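Local coordinates for protein aminotransferase (Neisseria meningitidis Z2491, PDB 3JTX) that probably transfers amino groups between amino acids and keto acids, using pyridoxal phosphate bound covalently to a lysine as cofactor, at residues 250-255 with 280-285; 43-48 with 293-298; 63-68 with 270-275; 86-91 with 232-237. All coordinates share one frame; numbering follows the deposited sequence. Where two conformers were deposited one is given.

Contact 1 of 4, residues 250-255 with 280-285; sequences PGLRSG and IPVQRA
L252 and V282 meet tip to tip, the leucine reaching out of the loop that leads into strand 255-259 and the valine out of the first turns of helix 280-291. Followed outward, the leucine leaves its loop pointing at the helix, with CG turned anti to the backbone N (chi1 -173°). Its CG comes within 3.8 Å of V282 CG1. At the end, L252 CD1 settles against the same methyl, V282 CG1, at 3.7 Å. The other valine branch is a little farther, L252 CD1 to V282 CG2 measuring 4.1 Å, so the leucine methyl lies near the valine's fork. One helical turn on, A285 CB borders L252 CD1 at 4.4 Å; a residue this small suits the place, because L52 of helix 46-54 packs against both L252 and A285. S254 adds CB alone, 4.3 Å from V282 CG1, while its hydroxyl is hydrogen-bonded to S286.

The end of R253 leads away from the helix. The side chain curls back so that NH1 donates to P250 O at 2.9 Å, almost straight at 169° and in the carbonyl plane, which fixes the guanidinium within its own turn. Its NH2 binds the phosphate oxygen OP3 of the pyridoxal phosphate-lysine adduct at position 245, as expected of the cofactor-binding loop of a fold-type I aminotransferase. L59 of the second subunit also lies on L252. The side chains thus meet through aliphatic carbons: the apolar face of the loop packs on helix 280-291, while R253 on another side binds the phosphate.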
loop_
_atom_site.group_PDB
_atom_site.type_symbol
_atom_site.label_atom_id
_atom_site.label_comp_id
_atom_site.label_asym_id
_atom_site.label_seq_id
_atom_site.Cartn_x
_atom_site.Cartn_y
_atom_site.Cartn_z
ATOM N N PRO A 250 2.875 -7.293 13.457
ATOM C CA PRO A 250 2.063 -7.321 12.234
ATOM C C PRO A 250 1.428 -5.965 11.933
ATOM O O PRO A 250 1.240 -5.631 10.772
ATOM C CB PRO A 250 0.975 -8.362 12.548
ATOM C CG PRO A 250 0.877 -8.382 14.062
ATOM C CD PRO A 250 2.309 -8.151 14.522
ATOM N N GLY A 251 1.113 -5.187 12.966
ATOM C CA GLY A 251 0.570 -3.841 12.777
ATOM C C GLY A 251 1.550 -2.797 12.236
ATOM O O GLY A 251 1.132 -1.738 11.786
ATOM N N LEU A 252 2.845 -3.085 12.257
ATOM C CA LEU A 252 3.830 -2.136 11.746
ATOM C C LEU A 252 3.783 -2.046 10.218
ATOM O O LEU A 252 4.105 -1.007 9.647
ATOM C CB LEU A 252 5.230 -2.494 12.246
ATOM C CG LEU A 252 6.348 -1.497 11.943
ATOM C CD1 LEU A 252 6.125 -0.146 12.661
ATOM C CD2 LEU A 252 7.695 -2.111 12.315
ATOM N N ARG A 253 3.365 -3.137 9.571
ATOM C CA ARG A 253 3.262 -3.240 8.113
ATOM C C ARG A 253 4.637 -2.969 7.522
ATOM O O ARG A 253 4.827 -1.957 6.840
ATOM C CB ARG A 253 2.200 -2.284 7.511
ATOM C CG ARG A 253 0.840 -2.294 8.183
ATOM C CD ARG A 253 0.262 -3.710 8.390
ATOM N NE ARG A 253 0.232 -4.483 7.151
ATOM C CZ ARG A 253 0.680 -5.730 6.981
ATOM N NH1 ARG A 253 1.198 -6.449 7.972
ATOM N NH2 ARG A 253 0.583 -6.288 5.779
ATOM N N SER A 254 5.581 -3.871 7.795
ATOM C CA SER A 254 6.962 -3.716 7.357
ATOM C C SER A 254 7.677 -5.042 7.047
ATOM O O SER A 254 7.696 -5.973 7.862
ATOM C CB SER A 254 7.736 -2.950 8.425
ATOM O OG SER A 254 9.106 -2.817 8.095
ATOM N N GLY A 255 8.277 -5.099 5.856
ATOM C CA GLY A 255 9.156 -6.179 5.482
ATOM C C GLY A 255 10.091 -5.713 4.384
ATOM O O GLY A 255 10.357 -4.508 4.237
ATOM N N ILE A 280 9.025 7.303 7.445
ATOM C CA ILE A 280 10.393 7.265 7.957
ATOM C C ILE A 280 10.458 6.706 9.400
ATOM O O ILE A 280 11.300 5.843 9.682
ATOM C CB ILE A 280 11.134 8.610 7.785
ATOM C CG1 ILE A 280 11.338 8.873 6.277
ATOM C CG2 ILE A 280 12.505 8.537 8.454
ATOM C CD1 ILE A 280 11.810 10.264 5.909
ATOM N N PRO A 281 9.574 7.165 10.305
ATOM C CA PRO A 281 9.578 6.522 11.638
ATOM C C PRO A 281 9.369 5.005 11.623
ATOM O O PRO A 281 9.952 4.301 12.456
ATOM C CB PRO A 281 8.447 7.236 12.374
ATOM C CG PRO A 281 8.428 8.611 11.750
ATOM C CD PRO A 281 8.697 8.347 10.278
ATOM N N VAL A 282 8.573 4.490 10.683
ATOM C CA VAL A 282 8.448 3.037 10.525
ATOM C C VAL A 282 9.751 2.410 10.003
ATOM O O VAL A 282 10.142 1.312 10.444
ATOM C CB VAL A 282 7.262 2.677 9.626
ATOM C CG1 VAL A 282 7.210 1.178 9.367
ATOM C CG2 VAL A 282 5.949 3.161 10.291
ATOM N N GLN A 283 10.440 3.111 9.102
ATOM C CA GLN A 283 11.763 2.688 8.671
ATOM C C GLN A 283 12.763 2.619 9.840
ATOM O O GLN A 283 13.542 1.671 9.946
ATOM C CB GLN A 283 12.325 3.604 7.588
ATOM C CG GLN A 283 11.544 3.590 6.264
ATOM C CD GLN A 283 12.335 4.270 5.155
ATOM O OE1 GLN A 283 13.502 3.932 4.922
ATOM N NE2 GLN A 283 11.699 5.220 4.456
ATOM N N ARG A 284 12.720 3.618 10.717
ATOM C CA ARG A 284 13.607 3.647 11.879
ATOM C C ARG A 284 13.324 2.475 12.844
ATOM O O ARG A 284 14.249 1.826 13.342
ATOM C CB ARG A 284 13.488 4.976 12.624
ATOM C CG ARG A 284 13.799 6.207 11.775
ATOM C CD ARG A 284 15.264 6.494 11.665
ATOM N NE ARG A 284 15.485 7.676 10.840
ATOM C CZ ARG A 284 16.538 7.871 10.058
ATOM N NH1 ARG A 284 17.516 6.966 9.984
ATOM N NH2 ARG A 284 16.613 8.974 9.330
ATOM N N ALA A 285 12.047 2.253 13.126
ATOM C CA ALA A 285 11.613 1.145 13.972
ATOM C C ALA A 285 12.045 -0.182 13.351
ATOM O O ALA A 285 12.440 -1.113 14.061
ATOM C CB ALA A 285 10.090 1.200 14.147
#

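Contact 2 of 4, residues 43-48 with 293-298; sequences PTPKVI and EQHVID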
loop_
_atom_site.group_PDB
_atom_site.type_symbol
_atom_site.label_atom_id
_atom_site.label_comp_id
_atom_site.label_asym_id
_atom_site.label_seq_id
_atom_site.Cartn_x
_atom_site.Cartn_y
_atom_site.Cartn_z
ATOM N N PRO A 43 3.537 -10.061 22.567
ATOM C CA PRO A 43 3.599 -8.596 22.563
ATOM C C PRO A 43 4.782 -8.005 21.776
ATOM O O PRO A 43 5.825 -8.650 21.595
ATOM C CB PRO A 43 3.722 -8.236 24.050
ATOM C CG PRO A 43 4.309 -9.444 24.712
ATOM C CD PRO A 43 3.942 -10.644 23.863
ATOM N N THR A 44 4.591 -6.769 21.326
ATOM C CA THR A 44 5.616 -6.003 20.623
ATOM C C THR A 44 6.768 -5.656 21.558
ATOM O O THR A 44 6.536 -5.209 22.673
ATOM C CB THR A 44 4.999 -4.715 20.050
ATOM O OG1 THR A 44 3.956 -5.074 19.126
ATOM C CG2 THR A 44 6.050 -3.861 19.339
ATOM N N PRO A 45 8.015 -5.859 21.111
ATOM C CA PRO A 45 9.184 -5.520 21.928
ATOM C C PRO A 45 9.482 -4.032 22.007
ATOM O O PRO A 45 9.288 -3.305 21.043
ATOM C CB PRO A 45 10.333 -6.221 21.202
ATOM C CG PRO A 45 9.890 -6.343 19.814
ATOM C CD PRO A 45 8.404 -6.459 19.825
ATOM N N LYS A 46 10.026 -3.621 23.145
ATOM C CA LYS A 46 10.358 -2.238 23.423
ATOM C C LYS A 46 11.450 -1.670 22.514
ATOM O O LYS A 46 11.437 -0.482 22.228
ATOM C CB LYS A 46 10.767 -2.090 24.896
ATOM C CG LYS A 46 11.139 -0.679 25.336
ATOM C CD LYS A 46 11.241 -0.576 26.875
ATOM C CE LYS A 46 12.250 0.488 27.317
ATOM N NZ LYS A 46 11.876 1.836 26.836
ATOM N N VAL A 47 12.398 -2.497 22.071
ATOM C CA VAL A 47 13.464 -2.002 21.190
ATOM C C VAL A 47 12.883 -1.348 19.912
ATOM O O VAL A 47 13.421 -0.361 19.415
ATOM C CB VAL A 47 14.499 -3.102 20.821
ATOM C CG1 VAL A 47 13.892 -4.194 19.935
ATOM C CG2 VAL A 47 15.704 -2.482 20.140
ATOM N N ILE A 48 11.773 -1.891 19.416
ATOM C CA ILE A 48 11.111 -1.375 18.220
ATOM C C ILE A 48 10.297 -0.105 18.544
ATOM O O ILE A 48 10.398 0.910 17.837
ATOM C CB ILE A 48 10.210 -2.460 17.562
ATOM C CG1 ILE A 48 11.042 -3.685 17.149
ATOM C CG2 ILE A 48 9.461 -1.900 16.331
ATOM C CD1 ILE A 48 10.215 -4.853 16.512
ATOM N N GLU A 293 18.583 -9.125 17.677
ATOM C CA GLU A 293 18.193 -10.527 17.718
ATOM C C GLU A 293 17.667 -10.986 19.079
ATOM O O GLU A 293 17.028 -12.037 19.147
ATOM C CB GLU A 293 19.333 -11.434 17.266
ATOM C CG GLU A 293 19.731 -11.267 15.816
ATOM C CD GLU A 293 18.601 -11.532 14.815
ATOM O OE1 GLU A 293 17.763 -12.433 15.030
ATOM O OE2 GLU A 293 18.572 -10.833 13.783
ATOM N N GLN A 294 17.911 -10.226 20.154
ATOM C CA GLN A 294 17.496 -10.706 21.472
ATOM C C GLN A 294 15.996 -10.932 21.514
ATOM O O GLN A 294 15.531 -11.970 21.989
ATOM C CB GLN A 294 17.932 -9.772 22.608
ATOM C CG GLN A 294 17.768 -10.399 23.998
ATOM C CD GLN A 294 18.531 -11.729 24.142
ATOM O OE1 GLN A 294 19.749 -11.781 23.931
ATOM N NE2 GLN A 294 17.805 -12.812 24.472
ATOM N N HIS A 295 15.226 -9.978 20.995
ATOM C CA HIS A 295 13.776 -10.129 21.023
ATOM C C HIS A 295 13.327 -11.313 20.170
ATOM O O HIS A 295 12.293 -11.923 20.449
ATOM C CB HIS A 295 13.070 -8.831 20.630
ATOM C CG HIS A 295 13.026 -8.567 19.155
ATOM N ND1 HIS A 295 14.054 -7.950 18.480
ATOM C CD2 HIS A 295 12.056 -8.803 18.236
ATOM C CE1 HIS A 295 13.732 -7.835 17.199
ATOM N NE2 HIS A 295 12.521 -8.340 17.027
ATOM N N VAL A 296 14.108 -11.652 19.136
ATOM C CA VAL A 296 13.751 -12.752 18.244
ATOM C C VAL A 296 14.052 -14.086 18.930
ATOM O O VAL A 296 13.243 -15.025 18.857
ATOM C CB VAL A 296 14.471 -12.658 16.894
ATOM C CG1 VAL A 296 14.008 -13.772 15.988
ATOM C CG2 VAL A 296 14.205 -11.294 16.225
ATOM N N ILE A 297 15.206 -14.157 19.603
ATOM C CA ILE A 297 15.568 -15.318 20.410
ATOM C C ILE A 297 14.500 -15.579 21.488
ATOM O O ILE A 297 14.041 -16.705 21.646
ATOM C CB ILE A 297 16.957 -15.148 21.054
ATOM C CG1 ILE A 297 18.053 -15.170 19.964
ATOM C CG2 ILE A 297 17.186 -16.239 22.136
ATOM C CD1 ILE A 297 19.382 -14.468 20.367
ATOM N N ASP A 298 14.071 -14.533 22.190
ATOM C CA ASP A 298 13.015 -14.665 23.207
ATOM C C ASP A 298 11.702 -15.186 22.596
ATOM O O ASP A 298 11.065 -16.088 23.127
ATOM C CB ASP A 298 12.761 -13.319 23.881
ATOM C CG ASP A 298 13.965 -12.809 24.682
ATOM O OD1 ASP A 298 14.882 -13.592 25.011
ATOM O OD2 ASP A 298 13.984 -11.594 24.966
#
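This is a small, partly buried van der Waals contact of three aliphatic side chains, P45, V47 and I48 at the start of helix 46-54, with the imidazole of H295 in the first turn of helix 294-314. The closest approach is P45 CG to H295 CD2, 3.6 Å. The two side chains cross at a slant, and the proline also lies along the root of the histidine, P45 CB standing 3.8 Å from H295 CB. V47 comes at about a right angle to the histidine and offers one branch, CG1, 4.0 Å from H295 ND1. I48 reaches the far end of the ring, its CD1 being 4.2 Å from H295 NE2.

What places the imidazole here is its first torsion: CG sits between the backbone N and the carbonyl carbon (chi1 79°), which folds the ring back over the beginning of its own helix. There V296 CG2 rests on one face, offset toward the rim. P45 occupies the N-cap position of helix 46-54, a place that suits proline, whose ring brings a rigid apolar surface and whose missing N-H costs the helix nothing. The contact thus joins two helix N-termini that are far apart in the sequence of this class I and II aminotransferase.

Both ring nitrogens have polar partners elsewhere: ND1 is hydrogen-bonded to D292 and NE2 to S247, close in sequence to the cofactor lysine. These two bonds hold the imidazole against rotation about its CB-CG bond, while the carbons of the proline and the two branched residues pack round it. Within the helix, Q294 NE2 donates to D298 OD1 at 3.1 Å, from above the carboxylate plane.

Contact 3 of 4, residues 63-68 with 270-275; sequences PLTAGL and YRTYHG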
loop_
_atom_site.group_PDB
_atom_site.type_symbol
_atom_site.label_atom_id
_atom_site.label_comp_id
_atom_site.label_asym_id
_atom_site.label_seq_id
_atom_site.Cartn_x
_atom_site.Cartn_y
_atom_site.Cartn_z
ATOM N N PRO A 63 8.628 10.040 2.520
ATOM C CA PRO A 63 9.664 9.073 2.238
ATOM C C PRO A 63 9.778 8.742 0.756
ATOM O O PRO A 63 8.784 8.781 0.026
ATOM C CB PRO A 63 9.202 7.833 3.004
ATOM C CG PRO A 63 7.693 7.935 2.934
ATOM C CD PRO A 63 7.412 9.415 3.073
ATOM N N LEU A 64 10.984 8.398 0.328
ATOM C CA LEU A 64 11.207 7.925 -1.031
ATOM C C LEU A 64 10.821 6.455 -1.086
ATOM O O LEU A 64 10.966 5.726 -0.107
ATOM C CB LEU A 64 12.669 8.135 -1.432
ATOM C CG LEU A 64 13.126 9.585 -1.622
ATOM C CD1 LEU A 64 14.604 9.568 -2.009
ATOM C CD2 LEU A 64 12.269 10.346 -2.683
ATOM N N THR A 65 10.302 6.017 -2.220
ATOM C CA THR A 65 9.795 4.640 -2.336
ATOM C C THR A 65 10.852 3.582 -2.081
ATOM O O THR A 65 10.568 2.527 -1.517
ATOM C CB THR A 65 9.153 4.439 -3.736
ATOM O OG1 THR A 65 8.203 5.492 -3.952
ATOM C CG2 THR A 65 8.458 3.098 -3.829
ATOM N N ALA A 66 12.089 3.854 -2.489
ATOM C CA ALA A 66 13.182 2.900 -2.314
ATOM C C ALA A 66 13.630 2.749 -0.855
ATOM O O ALA A 66 14.340 1.805 -0.521
ATOM C CB ALA A 66 14.387 3.295 -3.206
ATOM N N GLY A 67 13.229 3.680 0.011
ATOM C CA GLY A 67 13.610 3.628 1.423
ATOM C C GLY A 67 14.974 4.221 1.691
ATOM O O GLY A 67 15.736 4.506 0.773
ATOM N N LEU A 68 15.284 4.407 2.968
ATOM C CA LEU A 68 16.561 4.980 3.375
ATOM C C LEU A 68 17.699 4.008 3.094
ATOM O O LEU A 68 17.549 2.802 3.300
ATOM C CB LEU A 68 16.531 5.289 4.870
ATOM C CG LEU A 68 15.641 6.441 5.314
ATOM C CD1 LEU A 68 15.550 6.467 6.850
ATOM C CD2 LEU A 68 16.139 7.777 4.752
ATOM N N TYR A 270 7.107 0.975 -10.724
ATOM C CA TYR A 270 5.690 0.728 -10.508
ATOM C C TYR A 270 5.247 1.197 -9.120
ATOM O O TYR A 270 4.172 1.791 -8.991
ATOM C CB TYR A 270 5.406 -0.771 -10.656
ATOM C CG TYR A 270 3.973 -1.179 -10.425
ATOM C CD1 TYR A 270 3.081 -1.266 -11.481
ATOM C CD2 TYR A 270 3.531 -1.541 -9.174
ATOM C CE1 TYR A 270 1.752 -1.668 -11.282
ATOM C CE2 TYR A 270 2.208 -1.922 -8.964
ATOM C CZ TYR A 270 1.330 -1.992 -10.034
ATOM O OH TYR A 270 0.007 -2.385 -9.816
ATOM N N ARG A 271 6.077 0.939 -8.102
ATOM C CA ARG A 271 5.740 1.240 -6.722
ATOM C C ARG A 271 5.727 2.741 -6.446
ATOM O O ARG A 271 5.046 3.187 -5.522
ATOM C CB ARG A 271 6.668 0.511 -5.742
ATOM C CG ARG A 271 6.455 -0.997 -5.731
ATOM C CD ARG A 271 7.528 -1.730 -4.951
ATOM N NE ARG A 271 7.397 -1.443 -3.535
ATOM C CZ ARG A 271 6.467 -1.940 -2.739
ATOM N NH1 ARG A 271 5.563 -2.797 -3.194
ATOM N NH2 ARG A 271 6.452 -1.586 -1.472
ATOM N N THR A 272 6.436 3.526 -7.251
ATOM C CA THR A 272 6.377 4.985 -7.099
ATOM C C THR A 272 4.979 5.492 -7.413
ATOM O O THR A 272 4.512 6.439 -6.778
ATOM C CB THR A 272 7.456 5.759 -7.908
ATOM O OG1 THR A 272 7.157 5.729 -9.309
ATOM C CG2 THR A 272 8.831 5.175 -7.633
ATOM N N TYR A 273 4.280 4.828 -8.336
ATOM C CA TYR A 273 2.893 5.184 -8.638
ATOM C C TYR A 273 1.902 4.499 -7.700
ATOM O O TYR A 273 0.903 5.113 -7.293
ATOM C CB TYR A 273 2.569 4.857 -10.101
ATOM C CG TYR A 273 3.261 5.783 -11.074
ATOM C CD1 TYR A 273 2.691 6.992 -11.419
ATOM C CD2 TYR A 273 4.496 5.458 -11.621
ATOM C CE1 TYR A 273 3.313 7.875 -12.298
ATOM C CE2 TYR A 273 5.140 6.336 -12.506
ATOM C CZ TYR A 273 4.543 7.537 -12.838
ATOM O OH TYR A 273 5.163 8.396 -13.716
ATOM N N HIS A 274 2.193 3.244 -7.351
ATOM C CA HIS A 274 1.333 2.394 -6.508
ATOM C C HIS A 274 1.251 2.925 -5.064
ATOM O O HIS A 274 0.296 2.617 -4.332
ATOM C CB HIS A 274 1.882 0.961 -6.639
ATOM C CG HIS A 274 1.439 -0.017 -5.603
ATOM N ND1 HIS A 274 2.253 -0.403 -4.551
ATOM C CD2 HIS A 274 0.336 -0.803 -5.538
ATOM C CE1 HIS A 274 1.637 -1.341 -3.850
ATOM N NE2 HIS A 274 0.467 -1.590 -4.419
ATOM N N GLY A 275 2.232 3.743 -4.674
ATOM C CA GLY A 275 2.152 4.549 -3.441
ATOM C C GLY A 275 2.518 3.789 -2.177
ATOM O O GLY A 275 1.840 3.920 -1.146
HETATM O O HOH W 1 9.610 -0.104 -2.060
HETATM O O HOH W 2 5.412 5.692 -3.725
#
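With chi1 at -52°, T65 holds its methyl CG2 anti to the backbone N and sets OG1 beside that nitrogen, and the two branches meet different residues of helix 261-274. CG2 lies against the root of an arginine, 3.7 Å from R271 CB, the two side chains crossing obliquely. OG1 comes over the next residue, 3.7 Å from T272 CG2, where the threonines cross at about a right angle.

Two waters fill out the polar part. One joins T65 OG1, at 2.8 Å, to R271 O, to which it donates at 3.1 Å. The other can donate to T65 O at 2.9 Å and accepts from R271 NE at 3.0 Å, in the guanidinium plane; a bend at chi3 (69°) turns that end of the arginine, and its NH2 forms a salt bridge with E102. Threonine suits this spot because it supplies both a methyl and a hydroxyl.

T272 OG1 bonds to L269 O and to Y12 of the second subunit, and H274 meets H274 of that subunit. T65 opens the centre of a type I beta turn, L64 to G67, ending in a glycine because a CB there would jam against the preceding carbonyl O. The turn, in the loop before helix 69-82, packs on the C-terminal end of helix 261-274 at the subunit interface.

Contact 4 of 4, residues 86-91 with 232-237; sequences LTVDAD and RSRQKL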
loop_
_atom_site.group_PDB
_atom_site.type_symbol
_atom_site.label_atom_id
_atom_site.label_comp_id
_atom_site.label_asym_id
_atom_site.label_seq_id
_atom_site.Cartn_x
_atom_site.Cartn_y
_atom_site.Cartn_z
ATOM N N LEU A 86 25.708 -14.818 3.312
ATOM C CA LEU A 86 25.018 -14.368 2.108
ATOM C C LEU A 86 25.206 -12.864 1.917
ATOM O O LEU A 86 24.885 -12.089 2.811
ATOM C CB LEU A 86 23.519 -14.683 2.205
ATOM C CG LEU A 86 22.687 -14.495 0.929
ATOM C CD1 LEU A 86 23.019 -15.580 -0.105
ATOM C CD2 LEU A 86 21.231 -14.518 1.282
ATOM N N THR A 87 25.744 -12.477 0.759
ATOM C CA THR A 87 25.993 -11.079 0.432
ATOM C C THR A 87 24.989 -10.595 -0.622
ATOM O O THR A 87 25.004 -11.046 -1.773
ATOM C CB THR A 87 27.421 -10.862 -0.082
ATOM O OG1 THR A 87 27.642 -11.667 -1.246
ATOM C CG2 THR A 87 28.436 -11.242 0.996
ATOM N N VAL A 88 24.123 -9.676 -0.202
ATOM C CA VAL A 88 23.065 -9.110 -1.028
ATOM C C VAL A 88 23.266 -7.592 -1.024
ATOM O O VAL A 88 23.461 -6.988 0.026
ATOM C CB VAL A 88 21.675 -9.491 -0.438
ATOM C CG1 VAL A 88 20.519 -8.782 -1.161
ATOM C CG2 VAL A 88 21.490 -11.013 -0.460
ATOM N N ASP A 89 23.227 -6.976 -2.193
ATOM C CA ASP A 89 23.629 -5.566 -2.326
ATOM C C ASP A 89 22.472 -4.641 -1.948
ATOM O O ASP A 89 21.456 -4.628 -2.619
ATOM C CB ASP A 89 24.100 -5.316 -3.774
ATOM C CG ASP A 89 24.666 -3.917 -3.996
ATOM O OD1 ASP A 89 24.416 -2.996 -3.192
ATOM O OD2 ASP A 89 25.375 -3.745 -5.007
ATOM N N ALA A 90 22.637 -3.865 -0.873
ATOM C CA ALA A 90 21.621 -2.922 -0.412
ATOM C C ALA A 90 21.266 -1.878 -1.474
ATOM O O ALA A 90 20.130 -1.410 -1.523
ATOM C CB ALA A 90 22.064 -2.238 0.904
ATOM N N ASP A 91 22.218 -1.539 -2.341
ATOM C CA ASP A 91 21.989 -0.523 -3.391
ATOM C C ASP A 91 21.054 -0.966 -4.521
ATOM O O ASP A 91 20.490 -0.101 -5.197
ATOM C CB ASP A 91 23.314 -0.118 -4.071
ATOM C CG ASP A 91 24.283 0.603 -3.140
ATOM O OD1 ASP A 91 23.847 1.287 -2.191
ATOM O OD2 ASP A 91 25.504 0.510 -3.395
ATOM N N ARG A 232 24.096 -20.987 -8.125
ATOM C CA ARG A 232 23.145 -20.378 -9.052
ATOM C C ARG A 232 23.021 -18.892 -8.759
ATOM O O ARG A 232 23.077 -18.497 -7.604
ATOM C CB ARG A 232 21.782 -21.057 -8.849
ATOM C CG ARG A 232 20.682 -20.603 -9.786
ATOM C CD ARG A 232 19.376 -21.366 -9.531
ATOM N NE ARG A 232 18.377 -21.027 -10.541
ATOM C CZ ARG A 232 18.261 -21.633 -11.723
ATOM N NH1 ARG A 232 19.063 -22.650 -12.053
ATOM N NH2 ARG A 232 17.332 -21.222 -12.580
ATOM N N SER A 233 22.859 -18.075 -9.797
ATOM C CA SER A 233 22.649 -16.639 -9.631
ATOM C C SER A 233 21.258 -16.357 -9.033
ATOM O O SER A 233 20.446 -17.257 -8.850
ATOM C CB SER A 233 22.771 -15.937 -10.991
ATOM O OG SER A 233 21.577 -16.081 -11.755
ATOM N N ARG A 234 20.983 -15.093 -8.769
ATOM C CA ARG A 234 19.669 -14.663 -8.290
ATOM C C ARG A 234 18.731 -14.225 -9.408
ATOM O O ARG A 234 17.734 -13.572 -9.133
ATOM C CB ARG A 234 19.839 -13.501 -7.330
ATOM C CG ARG A 234 20.360 -13.915 -6.024
ATOM C CD ARG A 234 20.807 -12.716 -5.213
ATOM N NE ARG A 234 21.668 -13.243 -4.189
ATOM C CZ ARG A 234 22.730 -12.652 -3.678
ATOM N NH1 ARG A 234 23.107 -11.420 -4.028
ATOM N NH2 ARG A 234 23.409 -13.320 -2.774
ATOM N N GLN A 235 19.037 -14.552 -10.662
ATOM C CA GLN A 235 18.187 -14.131 -11.778
ATOM C C GLN A 235 16.790 -14.740 -11.624
ATOM O O GLN A 235 16.653 -15.955 -11.395
ATOM C CB GLN A 235 18.792 -14.548 -13.128
ATOM C CG GLN A 235 18.082 -13.926 -14.330
ATOM C CD GLN A 235 18.684 -14.334 -15.657
ATOM O OE1 GLN A 235 19.239 -13.512 -16.374
ATOM N NE2 GLN A 235 18.572 -15.604 -15.990
ATOM N N LYS A 236 15.763 -13.900 -11.755
ATOM C CA LYS A 236 14.361 -14.306 -11.664
ATOM C C LYS A 236 13.975 -14.930 -10.302
ATOM O O LYS A 236 13.043 -15.738 -10.232
ATOM C CB LYS A 236 14.001 -15.240 -12.818
ATOM C CG LYS A 236 14.057 -14.572 -14.209
ATOM C CD LYS A 236 13.489 -15.483 -15.290
ATOM C CE LYS A 236 13.426 -14.745 -16.630
ATOM N NZ LYS A 236 13.045 -15.655 -17.747
ATOM N N LEU A 237 14.707 -14.567 -9.246
ATOM C CA LEU A 237 14.422 -14.989 -7.864
ATOM C C LEU A 237 14.139 -13.778 -7.006
ATOM O O LEU A 237 14.889 -12.814 -7.045
ATOM C CB LEU A 237 15.620 -15.701 -7.230
ATOM C CG LEU A 237 16.204 -16.939 -7.886
ATOM C CD1 LEU A 237 17.310 -17.511 -6.978
ATOM C CD2 LEU A 237 15.105 -17.980 -8.140
#
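T87 O is gripped by both terminal nitrogens of R234, NH1 and NH2, each at 3.0 Å. The guanidinium comes end-on, with the carbonyl oxygen at its edge and close to its plane. Sharing one acceptor bends both bonds, to 139° at NH1 and 141° at NH2. The two donors also meet the carbonyl differently: NH1 is tilted by 17° from its plane, whereas NH2 stands well above it.

Arginine fits here by its length as well as its paired donors. Its chain runs extended from CG to NE and spans a gap in which the nearest CA atoms, V88 CA and R234 CA, are 9.8 Å apart. Apolar groups border the planar head. V88 CG2 lies over one face, offset toward the rim and 3.8 Å from R234 CZ, while L86 CD1 sits at the edge, 3.5 Å from R234 NH2.

The contact ties together two loops that lead into the large mixed sheet of the aminotransferase fold: residues 86-91 precede strand 94-97, and residues 232-237 run into strand 237-242. Each is shaped locally: D89 OD1 accepts from D91 N in an Asx turn, S233 OG from Q235 N in an ST turn, and a type II beta turn runs from R234 to L237.

NH1 also forms a salt bridge with E93, whose carboxylate accepts from D89 N as well. E93 gives the charge a second partner and probably steadies the guanidinium, and L224 of helix 223-229 packs against both L86 and R234.

Overall arrangement
Contact 1 is the buried one, whereas contacts 2, 3 and 4 are partly buried. Contacts 1 and 2 share neighbouring elements: helix 280-291 is followed by helix 294-314, and A285 of contact 1 packs on I48 of helix 46-54 in contact 2. Contact 3 meets contact 1 through Q283, whose OE1 probably accepts a hydrogen bond from L68 N. These three also reach the second subunit; contact 4 does not, and its nearest atoms lie about 7 Å from contact 3. Chemistry follows place: aliphatic carbons between the cofactor loop and a helix in contact 1, an imidazole among aliphatic carbons in contact 2, water bridges in contact 3, and direct arginine-to-carbonyl bonds in contact 4.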